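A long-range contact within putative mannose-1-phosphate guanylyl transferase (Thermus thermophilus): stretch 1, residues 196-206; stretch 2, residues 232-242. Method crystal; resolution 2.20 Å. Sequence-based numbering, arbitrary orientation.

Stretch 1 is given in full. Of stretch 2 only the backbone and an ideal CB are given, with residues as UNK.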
ATOM      1  N   THR A 196     -13.677  28.316 -39.992  1.00 37.05           N
ATOM      2  CA  THR A 196     -14.489  28.941 -38.944  1.00 37.67           C
ATOM      3  C   THR A 196     -13.696  29.168 -37.649  1.00 36.34           C
ATOM      4  O   THR A 196     -13.939  30.099 -36.893  1.00 36.37           O
ATOM      5  CB  THR A 196     -15.769  28.137 -38.690  1.00 40.04           C
ATOM      6  OG1 THR A 196     -16.540  28.069 -39.895  1.00 45.01           O
ATOM      7  CG2 THR A 196     -16.620  28.772 -37.586  1.00 41.31           C
ATOM      8  N   MET A 197     -12.730  28.265 -37.372  1.00 35.07           N
ATOM      9  CA  MET A 197     -11.891  28.497 -36.194  1.00 34.50           C
ATOM     10  C   MET A 197     -10.879  29.617 -36.449  1.00 34.09           C
ATOM     11  O   MET A 197     -10.548  30.409 -35.577  1.00 35.15           O
ATOM     12  CB  MET A 197     -11.184  27.192 -35.804  1.00 34.45           C
ATOM     13  CG  MET A 197     -10.253  27.331 -34.583  1.00 34.96           C
ATOM     14  SD  MET A 197     -11.032  28.109 -33.159  1.00 38.51           S
ATOM     15  CE  MET A 197     -11.966  26.699 -32.552  1.00 37.94           C
ATOM     16  N   ALA A 198     -10.356  29.646 -37.692  1.00 34.23           N
ATOM     17  CA  ALA A 198      -9.459  30.738 -38.046  1.00 35.08           C
ATOM     18  C   ALA A 198     -10.128  32.086 -37.791  1.00 35.56           C
ATOM     19  O   ALA A 198      -9.556  33.010 -37.229  1.00 35.52           O
ATOM     20  CB  ALA A 198      -9.096  30.611 -39.527  1.00 31.32           C
ATOM     21  N   GLU A 199     -11.386  32.185 -38.265  1.00 37.10           N
ATOM     22  CA  GLU A 199     -12.128  33.427 -38.078  1.00 40.35           C
ATOM     23  C   GLU A 199     -12.391  33.705 -36.596  1.00 40.10           C
ATOM     24  O   GLU A 199     -12.419  34.839 -36.146  1.00 40.30           O
ATOM     25  CB  GLU A 199     -13.446  33.325 -38.853  1.00 42.46           C
ATOM     26  CG  GLU A 199     -14.285  34.611 -38.803  1.00 49.84           C
ATOM     27  CD  GLU A 199     -13.432  35.814 -39.154  1.00 53.52           C
ATOM     28  OE1 GLU A 199     -12.556  35.693 -39.992  1.00 55.35           O
ATOM     29  OE2 GLU A 199     -13.710  36.893 -38.634  1.00 55.34           O
ATOM     30  N   LEU A 200     -12.629  32.621 -35.832  1.00 38.98           N
ATOM     31  CA  LEU A 200     -12.832  32.813 -34.400  1.00 38.14           C
ATOM     32  C   LEU A 200     -11.571  33.350 -33.717  1.00 38.09           C
ATOM     33  O   LEU A 200     -11.624  34.159 -32.802  1.00 36.92           O
ATOM     34  CB  LEU A 200     -13.241  31.476 -33.774  1.00 39.06           C
ATOM     35  CG  LEU A 200     -14.721  31.146 -34.000  1.00 40.61           C
ATOM     36  CD1 LEU A 200     -15.116  29.786 -33.430  1.00 39.80           C
ATOM     37  CD2 LEU A 200     -15.687  32.148 -33.372  1.00 40.99           C
ATOM     38  N   PHE A 201     -10.404  32.822 -34.157  1.00 36.94           N
ATOM     39  CA  PHE A 201      -9.149  33.345 -33.616  1.00 38.71           C
ATOM     40  C   PHE A 201      -9.059  34.855 -33.876  1.00 40.75           C
ATOM     41  O   PHE A 201      -8.710  35.656 -33.018  1.00 38.92           O
ATOM     42  CB  PHE A 201      -7.965  32.648 -34.313  1.00 35.01           C
ATOM     43  CG  PHE A 201      -7.640  31.287 -33.735  1.00 35.30           C
ATOM     44  CD1 PHE A 201      -8.195  30.869 -32.529  1.00 33.93           C
ATOM     45  CD2 PHE A 201      -6.751  30.463 -34.410  1.00 32.61           C
ATOM     46  CE1 PHE A 201      -7.860  29.618 -32.014  1.00 34.87           C
ATOM     47  CE2 PHE A 201      -6.422  29.214 -33.891  1.00 32.99           C
ATOM     48  CZ  PHE A 201      -6.978  28.783 -32.693  1.00 32.33           C
ATOM     49  N   ARG A 202      -9.363  35.224 -35.140  1.00 43.04           N
ATOM     50  CA  ARG A 202      -9.286  36.628 -35.543  1.00 46.61           C
ATOM     51  C   ARG A 202     -10.146  37.538 -34.654  1.00 46.85           C
ATOM     52  O   ARG A 202      -9.770  38.650 -34.308  1.00 46.86           O
ATOM     53  CB  ARG A 202      -9.750  36.731 -36.997  1.00 49.99           C
ATOM     54  CG  ARG A 202     -10.020  38.175 -37.421  1.00 56.95           C
ATOM     55  CD  ARG A 202      -9.441  38.485 -38.806  1.00 61.90           C
ATOM     56  NE  ARG A 202     -10.340  39.369 -39.554  1.00 69.52           N
ATOM     57  CZ  ARG A 202     -11.070  38.816 -40.541  1.00 72.71           C
ATOM     58  NH1 ARG A 202     -10.965  37.524 -40.800  1.00 73.91           N
ATOM     59  NH2 ARG A 202     -11.908  39.578 -41.251  1.00 73.96           N
ATOM     60  N   ARG A 203     -11.356  37.038 -34.310  1.00 47.38           N
ATOM     61  CA  ARG A 203     -12.299  37.879 -33.560  1.00 47.31           C
ATOM     62  C   ARG A 203     -12.011  37.935 -32.047  1.00 46.38           C
ATOM     63  O   ARG A 203     -12.091  38.979 -31.421  1.00 45.52           O
ATOM     64  CB  ARG A 203     -13.720  37.347 -33.760  1.00 49.89           C
ATOM     65  CG  ARG A 203     -14.231  37.446 -35.197  1.00 53.93           C
ATOM     66  CD  ARG A 203     -15.613  36.794 -35.346  1.00 57.62           C
ATOM     67  NE  ARG A 203     -16.078  36.884 -36.729  1.00 62.51           N
ATOM     68  CZ  ARG A 203     -17.145  36.142 -37.097  1.00 65.35           C
ATOM     69  NH1 ARG A 203     -17.761  35.361 -36.223  1.00 66.65           N
ATOM     70  NH2 ARG A 203     -17.578  36.212 -38.354  1.00 66.44           N
ATOM     71  N   HIS A 204     -11.737  36.755 -31.429  1.00 44.30           N
ATOM     72  CA  HIS A 204     -11.600  36.743 -29.958  1.00 42.84           C
ATOM     73  C   HIS A 204     -10.203  36.363 -29.437  1.00 41.40           C
ATOM     74  O   HIS A 204      -9.950  36.380 -28.240  1.00 40.70           O
ATOM     75  CB  HIS A 204     -12.636  35.795 -29.328  1.00 43.26           C
ATOM     76  CG  HIS A 204     -13.945  35.852 -30.055  1.00 43.34           C
ATOM     77  ND1 HIS A 204     -14.223  35.093 -31.138  1.00 45.42           N
ATOM     78  CD2 HIS A 204     -15.086  36.590 -29.724  1.00 44.79           C
ATOM     79  CE1 HIS A 204     -15.496  35.379 -31.467  1.00 46.39           C
ATOM     80  NE2 HIS A 204     -16.037  36.274 -30.638  1.00 46.14           N
ATOM     81  N   LEU A 205      -9.290  35.967 -30.348  1.00 39.39           N
ATOM     82  CA  LEU A 205      -7.971  35.512 -29.881  1.00 38.96           C
ATOM     83  C   LEU A 205      -6.834  35.907 -30.843  1.00 37.63           C
ATOM     84  O   LEU A 205      -6.202  35.083 -31.500  1.00 37.43           O
ATOM     85  CB  LEU A 205      -8.032  33.991 -29.729  1.00 38.41           C
ATOM     86  CG  LEU A 205      -6.995  33.414 -28.755  1.00 38.52           C
ATOM     87  CD1 LEU A 205      -7.021  34.042 -27.364  1.00 38.54           C
ATOM     88  CD2 LEU A 205      -7.198  31.921 -28.521  1.00 37.60           C
ATOM     89  N   PRO A 206      -6.644  37.241 -30.932  1.00 37.02           N
ATOM     90  CA  PRO A 206      -5.672  37.848 -31.852  1.00 35.49           C
ATOM     91  C   PRO A 206      -4.293  37.184 -31.855  1.00 34.67           C
ATOM     92  O   PRO A 206      -3.646  37.033 -32.888  1.00 35.18           O
ATOM     93  CB  PRO A 206      -5.586  39.313 -31.449  1.00 36.21           C
ATOM     94  CG  PRO A 206      -6.952  39.678 -30.891  1.00 35.50           C
ATOM     95  CD  PRO A 206      -7.348  38.291 -30.215  1.00 37.03           C
ATOM     96  N   UNK A 232      -6.899  27.991 -22.557  1.00 39.64           N
ATOM     97  CA  UNK A 232      -7.702  26.899 -23.087  1.00 40.31           C
ATOM     98  C   UNK A 232      -8.554  27.382 -24.258  1.00 40.16           C
ATOM     99  O   UNK A 232      -8.813  28.563 -24.430  1.00 40.66           O
ATOM    100  CB  UNK A 232      -8.589  26.305 -21.991  1.00 40.31           C
ATOM    101  N   UNK A 233      -8.952  26.428 -25.113  1.00 39.88           N
ATOM    102  CA  UNK A 233      -9.795  26.815 -26.232  1.00 40.28           C
ATOM    103  C   UNK A 233     -11.207  27.167 -25.758  1.00 41.27           C
ATOM    104  O   UNK A 233     -11.938  27.924 -26.381  1.00 39.65           O
ATOM    105  CB  UNK A 233      -9.847  25.691 -27.269  1.00 40.28           C
ATOM    106  N   UNK A 234     -11.590  26.556 -24.619  1.00 42.95           N
ATOM    107  CA  UNK A 234     -12.910  26.823 -24.060  1.00 46.16           C
ATOM    108  C   UNK A 234     -13.056  28.286 -23.630  1.00 46.63           C
ATOM    109  O   UNK A 234     -14.053  28.947 -23.888  1.00 47.07           O
ATOM    110  CB  UNK A 234     -13.172  25.898 -22.870  1.00 46.16           C
ATOM    111  N   UNK A 235     -12.026  28.774 -22.914  1.00 48.38           N
ATOM    112  CA  UNK A 235     -12.080  30.142 -22.407  1.00 49.64           C
ATOM    113  C   UNK A 235     -11.695  31.163 -23.479  1.00 48.63           C
ATOM    114  O   UNK A 235     -12.240  32.255 -23.569  1.00 47.61           O
ATOM    115  CB  UNK A 235     -11.158  30.288 -21.195  1.00 49.64           C
ATOM    116  N   UNK A 236     -10.692  30.785 -24.292  1.00 47.25           N
ATOM    117  CA  UNK A 236     -10.170  31.724 -25.276  1.00 45.24           C
ATOM    118  C   UNK A 236     -11.126  31.930 -26.456  1.00 44.00           C
ATOM    119  O   UNK A 236     -11.164  32.979 -27.086  1.00 42.63           O
ATOM    120  CB  UNK A 236      -8.814  31.234 -25.788  1.00 45.24           C
ATOM    121  N   UNK A 237     -11.892  30.870 -26.775  1.00 42.92           N
ATOM    122  CA  UNK A 237     -12.733  30.944 -27.965  1.00 41.38           C
ATOM    123  C   UNK A 237     -14.193  30.572 -27.685  1.00 41.61           C
ATOM    124  O   UNK A 237     -15.123  31.320 -27.958  1.00 41.33           O
ATOM    125  CB  UNK A 237     -12.168  30.026 -29.051  1.00 41.38           C
ATOM    126  N   UNK A 238     -14.378  29.350 -27.159  1.00 42.23           N
ATOM    127  CA  UNK A 238     -15.728  28.807 -27.045  1.00 43.10           C
ATOM    128  C   UNK A 238     -16.686  29.722 -26.275  1.00 43.84           C
ATOM    129  O   UNK A 238     -17.822  29.949 -26.667  1.00 44.05           O
ATOM    130  CB  UNK A 238     -15.671  27.439 -26.362  1.00 43.10           C
ATOM    131  N   UNK A 239     -16.209  30.225 -25.122  1.00 43.90           N
ATOM    132  CA  UNK A 239     -17.092  31.018 -24.272  1.00 46.27           C
ATOM    133  C   UNK A 239     -17.488  32.349 -24.921  1.00 46.34           C
ATOM    134  O   UNK A 239     -18.369  33.063 -24.459  1.00 46.38           O
ATOM    135  CB  UNK A 239     -16.415  31.281 -22.925  1.00 46.27           C
ATOM    136  N   UNK A 240     -16.779  32.687 -26.014  1.00 45.98           N
ATOM    137  CA  UNK A 240     -17.078  33.945 -26.700  1.00 46.06           C
ATOM    138  C   UNK A 240     -17.757  33.722 -28.058  1.00 45.31           C
ATOM    139  O   UNK A 240     -18.274  34.640 -28.685  1.00 44.47           O
ATOM    140  CB  UNK A 240     -15.791  34.749 -26.893  1.00 46.06           C
ATOM    141  N   UNK A 241     -17.721  32.458 -28.534  1.00 44.64           N
ATOM    142  CA  UNK A 241     -18.296  32.149 -29.847  1.00 45.15           C
ATOM    143  C   UNK A 241     -19.809  32.410 -29.915  1.00 46.14           C
ATOM    144  O   UNK A 241     -20.578  32.038 -29.038  1.00 46.21           O
ATOM    145  CB  UNK A 241     -18.014  30.687 -30.199  1.00 45.15           C
ATOM    146  N   UNK A 242     -20.217  33.090 -31.016  1.00 46.58           N
ATOM    147  CA  UNK A 242     -21.617  33.502 -31.173  1.00 47.66           C
ATOM    148  C   UNK A 242     -22.499  32.437 -31.851  1.00 46.10           C
ATOM    149  O   UNK A 242     -23.697  32.343 -31.615  1.00 45.19           O
ATOM    150  CB  UNK A 242     -21.676  34.798 -31.985  1.00 47.66           C
TER

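Stretch 1 brings a helix, 196-204, crossed at 82° by a second helix, with the axes 9.7 Å apart at closest approach. L200 and L205 point toward the second helix, and the ends of M197 and F201 come near it. No hydrogen bond joins the two stretches directly.

Position 232 stands right before that second helix, and its CB points away from stretch 1. A small capping residue suits it: serine, threonine, aspartate or asparagine. It is S232, whose OG accepts a capping bond from the N of 235 at 2.9 Å.

At 233 the CB points sideways and finds nothing within 5.5 Å, but the methyl of M197 and the edge of F201 lie within reach of a longer apolar chain. Isoleucine, leucine or methionine could extend there. I233 does, its CD1 lying 4.0 Å from M197 CE and 4.2 Å from F201 CE1.

Positions 234 and 235 are out of reach of stretch 1; they are D234 and Y235.

At 236 the backbone comes close, its CA 6.4 Å from the CA of L205. An ideal CB at 236 would sit 3.2 Å from L205 CD2 and 3.0 Å from S232 O. Phi/psi of -74/-31 does not require glycine, but the crowding favors it, and G236 is found.

At 237 the CB points sideways, its ideal position 4.7 Å from M197 SD, with L200, F201 and L205 near. A medium apolar side chain fits, valine or perhaps isoleucine. V237 spreads both methyls: CG1 lies 3.8 Å from L200 CD1 and 4.0 Å from M197 SD, while CG2 lies 4.0 Å from both F201 CE1, at the ring edge, and L205 CD2.

The CB of 238 points away, so only a long, flexible apolar chain could return to M197. M238 does so, its CE 3.7 Å from M197 CE.

Position 239 is out of reach; it is E239.

At 240 the CB points toward H204, an ideal one lying a tight 3.4 Å from H204 CD2. A slim side chain, or a long one that turns aside, would do. K240 keeps its CB 3.5 Å from H204 CD2 and leads its end away.

Beside L200, 241 has room for a small apolar group. A241 places CB 4.2 Å from L200 CD2.

At 242 the CB points sideways, and nearby R203 makes an acidic or polar chain reasonable. E242 OE1 stays 4.5 Å from R203 NH1, beyond a salt bridge; a water links them, though its bond to R203 NH1 is weak.

Stretch 2 (232-242) SIDYGVMEKAE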
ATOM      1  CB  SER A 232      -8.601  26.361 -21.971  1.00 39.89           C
ATOM      2  OG  SER A 232      -9.799  27.127 -21.911  1.00 40.45           O
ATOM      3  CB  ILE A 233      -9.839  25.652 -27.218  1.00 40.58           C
ATOM      4  CG1 ILE A 233     -10.565  26.075 -28.496  1.00 40.62           C
ATOM      5  CG2 ILE A 233     -10.616  24.477 -26.596  1.00 39.53           C
ATOM      6  CD1 ILE A 233      -9.832  27.200 -29.232  1.00 40.30           C
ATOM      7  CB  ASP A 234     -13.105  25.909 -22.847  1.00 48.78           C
ATOM      8  CG  ASP A 234     -13.095  24.456 -23.299  1.00 51.28           C
ATOM      9  OD1 ASP A 234     -12.005  23.935 -23.534  1.00 54.67           O
ATOM     10  OD2 ASP A 234     -14.164  23.860 -23.393  1.00 52.16           O
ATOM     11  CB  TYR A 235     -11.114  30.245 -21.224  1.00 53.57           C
ATOM     12  CG  TYR A 235     -11.094  31.637 -20.698  1.00 58.99           C
ATOM     13  CD1 TYR A 235     -12.240  32.180 -20.124  1.00 60.79           C
ATOM     14  CD2 TYR A 235      -9.909  32.375 -20.698  1.00 60.57           C
ATOM     15  CE1 TYR A 235     -12.200  33.437 -19.539  1.00 62.81           C
ATOM     16  CE2 TYR A 235      -9.870  33.636 -20.121  1.00 63.16           C
ATOM     17  CZ  TYR A 235     -11.010  34.168 -19.546  1.00 63.91           C
ATOM     18  OH  TYR A 235     -10.976  35.414 -18.950  1.00 65.44           O
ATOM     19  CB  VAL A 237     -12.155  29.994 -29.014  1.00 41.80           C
ATOM     20  CG1 VAL A 237     -13.150  29.814 -30.159  1.00 41.04           C
ATOM     21  CG2 VAL A 237     -10.856  30.554 -29.564  1.00 42.16           C
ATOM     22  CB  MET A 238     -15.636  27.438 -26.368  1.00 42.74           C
ATOM     23  CG  MET A 238     -14.990  26.388 -27.274  1.00 44.64           C
ATOM     24  SD  MET A 238     -15.588  26.490 -28.968  1.00 45.37           S
ATOM     25  CE  MET A 238     -14.195  25.685 -29.773  1.00 47.71           C
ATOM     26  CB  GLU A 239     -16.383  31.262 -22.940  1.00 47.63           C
ATOM     27  CG  GLU A 239     -16.139  29.963 -22.170  1.00 52.31           C
ATOM     28  CD  GLU A 239     -15.395  30.266 -20.889  1.00 54.79           C
ATOM     29  OE1 GLU A 239     -14.931  29.334 -20.247  1.00 53.96           O
ATOM     30  OE2 GLU A 239     -15.289  31.440 -20.539  1.00 55.91           O
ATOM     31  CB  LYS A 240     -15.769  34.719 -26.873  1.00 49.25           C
ATOM     32  CG  LYS A 240     -14.794  34.488 -25.714  1.00 53.10           C
ATOM     33  CD  LYS A 240     -14.249  35.795 -25.133  1.00 55.68           C
ATOM     34  CE  LYS A 240     -13.463  35.579 -23.835  1.00 58.48           C
ATOM     35  NZ  LYS A 240     -12.049  35.868 -24.062  1.00 61.55           N
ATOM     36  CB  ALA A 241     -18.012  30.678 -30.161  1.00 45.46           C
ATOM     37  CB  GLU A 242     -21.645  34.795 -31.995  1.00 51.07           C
ATOM     38  CG  GLU A 242     -21.195  36.016 -31.194  1.00 56.73           C
ATOM     39  CD  GLU A 242     -21.052  37.209 -32.113  1.00 60.36           C
ATOM     40  OE1 GLU A 242     -20.094  37.261 -32.860  1.00 62.48           O
ATOM     41  OE2 GLU A 242     -21.880  38.111 -32.024  1.00 61.99           O
TER
HETATM   42  O   HOH W   1     -18.316  34.690 -32.968  1.00 28.56           O
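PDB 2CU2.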